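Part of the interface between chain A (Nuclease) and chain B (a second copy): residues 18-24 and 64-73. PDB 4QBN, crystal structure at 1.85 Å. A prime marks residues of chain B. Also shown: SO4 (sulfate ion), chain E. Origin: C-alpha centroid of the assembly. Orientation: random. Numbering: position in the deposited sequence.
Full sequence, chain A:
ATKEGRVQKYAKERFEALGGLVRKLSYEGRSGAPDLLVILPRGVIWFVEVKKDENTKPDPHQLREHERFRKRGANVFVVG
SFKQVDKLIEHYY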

# COMPACT_ATOMS: atom_id res chain seq x y z
N LEU A 18 -14.51 -9.36 -6.65
CA LEU A 18 -13.94 -10.39 -5.80
C LEU A 18 -13.96 -9.99 -4.33
O LEU A 18 -13.39 -10.70 -3.50
CB LEU A 18 -12.47 -10.62 -6.19
CG LEU A 18 -12.27 -11.16 -7.63
CD1 LEU A 18 -10.78 -11.10 -7.97
CD2 LEU A 18 -12.80 -12.56 -7.76
N GLY A 19 -14.53 -8.86 -3.99
CA GLY A 19 -14.58 -8.41 -2.63
C GLY A 19 -13.44 -7.44 -2.29
O GLY A 19 -13.27 -7.03 -1.14
N GLY A 20 -12.64 -7.06 -3.28
CA GLY A 20 -11.42 -6.26 -3.03
C GLY A 20 -11.72 -4.77 -2.81
O GLY A 20 -12.77 -4.27 -3.18
N LEU A 21 -10.78 -4.06 -2.17
CA LEU A 21 -10.90 -2.60 -1.98
C LEU A 21 -9.85 -2.07 -2.93
O LEU A 21 -8.74 -2.58 -2.90
CB LEU A 21 -10.50 -2.26 -0.56
CG LEU A 21 -10.69 -0.77 -0.19
CD1 LEU A 21 -12.17 -0.41 -0.20
CD2 LEU A 21 -10.12 -0.58 1.20
N VAL A 22 -10.17 -1.08 -3.75
CA VAL A 22 -9.14 -0.57 -4.68
C VAL A 22 -8.88 0.90 -4.40
O VAL A 22 -9.84 1.65 -4.25
CB VAL A 22 -9.60 -0.70 -6.12
CG1 VAL A 22 -8.51 -0.12 -7.10
CG2 VAL A 22 -9.86 -2.19 -6.41
N ARG A 23 -7.60 1.31 -4.33
CA ARG A 23 -7.29 2.75 -4.09
C ARG A 23 -6.24 3.20 -5.11
O ARG A 23 -5.35 2.41 -5.43
CB ARG A 23 -6.68 2.96 -2.69
CG ARG A 23 -7.71 2.64 -1.54
CD ARG A 23 -8.66 3.81 -1.49
NE ARG A 23 -9.70 3.67 -0.44
CZ ARG A 23 -10.94 3.20 -0.67
NH1 ARG A 23 -11.30 2.77 -1.88
NH2 ARG A 23 -11.82 3.17 0.34
N LYS A 24 -6.36 4.44 -5.56
CA LYS A 24 -5.32 5.06 -6.42
C LYS A 24 -4.22 5.64 -5.53
O LYS A 24 -4.43 6.59 -4.78
CB LYS A 24 -5.91 6.10 -7.34
CG LYS A 24 -6.91 5.53 -8.36
CD LYS A 24 -7.51 6.68 -9.22
CE LYS A 24 -8.70 6.21 -10.08
NZ LYS A 24 -9.22 7.29 -11.04
N ARG B 64 -12.71 4.67 9.57
CA ARG B 64 -13.53 3.85 8.67
C ARG B 64 -12.64 3.24 7.65
O ARG B 64 -12.82 2.06 7.32
CB ARG B 64 -14.72 4.63 8.01
CG ARG B 64 -14.38 5.90 7.24
CD ARG B 64 -15.65 6.55 6.53
NE ARG B 64 -15.36 7.81 5.82
CZ ARG B 64 -15.70 8.11 4.57
NH1 ARG B 64 -16.38 7.26 3.83
NH2 ARG B 64 -15.36 9.26 4.05
N GLU B 65 -11.65 4.00 7.17
CA GLU B 65 -10.70 3.42 6.18
C GLU B 65 -9.89 2.25 6.80
O GLU B 65 -9.75 1.16 6.20
CB GLU B 65 -9.75 4.52 5.67
CG GLU B 65 -8.80 4.02 4.55
CD GLU B 65 -9.50 3.89 3.17
OE1 GLU B 65 -10.75 4.05 3.09
OE2 GLU B 65 -8.78 3.70 2.13
N HIS B 66 -9.45 2.40 8.05
CA HIS B 66 -8.72 1.26 8.69
C HIS B 66 -9.62 0.06 8.77
O HIS B 66 -9.19 -1.09 8.58
CB HIS B 66 -8.30 1.63 10.13
CG HIS B 66 -7.36 2.77 10.19
ND1 HIS B 66 -7.01 3.38 11.39
CD2 HIS B 66 -6.70 3.44 9.21
CE1 HIS B 66 -6.18 4.38 11.13
NE2 HIS B 66 -5.96 4.43 9.83
N GLU B 67 -10.89 0.29 9.07
CA GLU B 67 -11.75 -0.90 9.18
C GLU B 67 -12.03 -1.55 7.82
O GLU B 67 -12.21 -2.75 7.78
CB GLU B 67 -13.01 -0.65 9.99
CG GLU B 67 -12.76 -0.73 11.56
CD GLU B 67 -12.33 -2.12 12.14
OE1 GLU B 67 -13.18 -2.88 12.62
OE2 GLU B 67 -11.14 -2.43 12.22
N ARG B 68 -12.15 -0.78 6.73
CA ARG B 68 -12.29 -1.36 5.38
C ARG B 68 -11.11 -2.26 5.06
O ARG B 68 -11.25 -3.34 4.40
CB ARG B 68 -12.37 -0.26 4.30
CG ARG B 68 -13.58 0.66 4.40
CD ARG B 68 -13.62 1.60 3.15
NE ARG B 68 -14.74 2.55 3.23
CZ ARG B 68 -14.61 3.84 3.57
NH1 ARG B 68 -13.40 4.38 3.84
NH2 ARG B 68 -15.68 4.59 3.63
N PHE B 69 -9.92 -1.82 5.47
CA PHE B 69 -8.71 -2.60 5.26
C PHE B 69 -8.76 -3.87 6.13
O PHE B 69 -8.46 -4.99 5.64
CB PHE B 69 -7.45 -1.81 5.67
CG PHE B 69 -6.88 -0.92 4.56
CD1 PHE B 69 -7.70 -0.08 3.80
CD2 PHE B 69 -5.49 -0.88 4.35
CE1 PHE B 69 -7.12 0.75 2.81
CE2 PHE B 69 -4.94 -0.06 3.39
CZ PHE B 69 -5.77 0.76 2.61
N ARG B 70 -9.06 -3.71 7.40
CA ARG B 70 -8.94 -4.87 8.31
C ARG B 70 -10.02 -5.93 8.06
O ARG B 70 -9.78 -7.13 8.27
CB ARG B 70 -8.97 -4.42 9.76
CG ARG B 70 -7.78 -3.59 10.23
CD ARG B 70 -7.83 -3.63 11.71
NE ARG B 70 -6.90 -2.63 12.27
CZ ARG B 70 -7.25 -1.45 12.74
NH1 ARG B 70 -8.56 -1.10 12.81
NH2 ARG B 70 -6.30 -0.63 13.17
N LYS B 71 -11.22 -5.50 7.62
CA LYS B 71 -12.31 -6.45 7.23
C LYS B 71 -11.84 -7.45 6.18
O LYS B 71 -12.26 -8.62 6.19
CB LYS B 71 -13.50 -5.69 6.64
CG LYS B 71 -14.28 -4.89 7.64
CD LYS B 71 -15.31 -3.95 6.95
CE LYS B 71 -16.29 -3.36 7.96
NZ LYS B 71 -17.36 -2.58 7.27
N ARG B 72 -10.95 -7.00 5.32
CA ARG B 72 -10.33 -7.83 4.28
C ARG B 72 -9.08 -8.51 4.71
O ARG B 72 -8.42 -9.14 3.90
CB ARG B 72 -10.06 -6.97 3.01
CG ARG B 72 -11.48 -6.54 2.40
CD ARG B 72 -11.39 -5.38 1.43
NE ARG B 72 -12.64 -5.12 0.77
CZ ARG B 72 -13.56 -4.30 1.22
NH1 ARG B 72 -13.35 -3.67 2.35
NH2 ARG B 72 -14.66 -4.08 0.54
N GLY B 73 -8.66 -8.30 5.95
CA GLY B 73 -7.53 -9.07 6.47
C GLY B 73 -6.21 -8.34 6.46
O GLY B 73 -5.13 -8.92 6.75
S SO4 E . -16.67 -2.01 3.06
O1 SO4 E . -17.52 -0.98 3.65
O2 SO4 E . -15.50 -1.43 2.41
O3 SO4 E . -16.29 -2.95 4.12
O4 SO4 E . -17.42 -2.73 2.03
O HOH W 1 -15.59 -4.75 -2.42

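A loop and the start of a strand in chain A, residues 18-24, pack against a helix of chain B and the turn that follows it. The strand axis and the helix axis come within 10.1 Å, at an angle of 129° between their N-to-C directions. Gly20 lies nearest Arg72′ by backbone, and Leu21 nearest Phe69′. The contact buries 333 Å², counting both sides. Two arginines, one from each chain, carry its polar bonds, and a leucine lies between them.

The charged part centres on Arg23 and Glu65′. Arg23 NE donates to Glu65′ OE2 at 2.7 Å, and Arg23 NH2 donates to Glu65′ OE1 at 3.1 Å. This is a two-pronged salt bridge, with the carboxylate set at the edge of the guanidinium. A flat guanidinium with adjacent N-H groups suits a carboxylate in this way. The CA-to-CB bond of Glu65′ points sideways, but the end of its side chain comes nearer to the strand. Arg23 bends through two m rotamers at chi1 and chi2. Its remaining nitrogen is also used: Arg23 NH1 donates to Val22 O of its own strand at 3.0 Å.

Glu65′ also binds one turn along its own helix, where Arg68′ NH1 donates to Glu65′ OE1 at 2.8 Å. The same oxygen thus serves an arginine from each chain. Two like charges come close as a result, with Arg23 NH2 and Arg68′ NH1 4.0 Å apart. The shared carboxylate helps to offset their repulsion. Arg68′ CD also lies 3.7 Å from Arg23 NH2.

The second polar contact involves the backbone of chain A. Arg72′ NE donates to Gly19 O at 2.8 Å. Arg72′ NH1 donates to Arg68′ O at 3.0 Å, which ties the guanidinium back to the helix before it. A water adds a bridge: it donates to Gly20 O at 3.0 Å and accepts from Arg72′ NH2 at 3.2 Å. A sulfate, probably from the crystallisation liquor, takes a further bond from Arg72′ NH1 to its O2 at 3.1 Å.

The apolar contact is made by Leu21, which is buried and points toward the helix. Leu21 CD2 lies 3.6 Å from Phe69′ CD1 and 3.8 Å from Arg68′ CB. Leu21 CB lies 3.8 Å from Arg72′ CD and sits over one face of the Arg72′ guanidinium. That face has no hydrogens to donate, so an aliphatic neighbour costs it no bonds. The aliphatic parts of Arg68′ and Arg72′ thus join Phe69′ in surrounding the Leu21 side chain on the chain B side.

Glycines occupy both turns. Gly19 and Gly73′ each follow a helix in a Schellman motif with positive phi. At these angles a CB would be jammed against the preceding carbonyl oxygen, which calls for glycine. Gly19 also offers the carbonyl that receives Arg72′ NE.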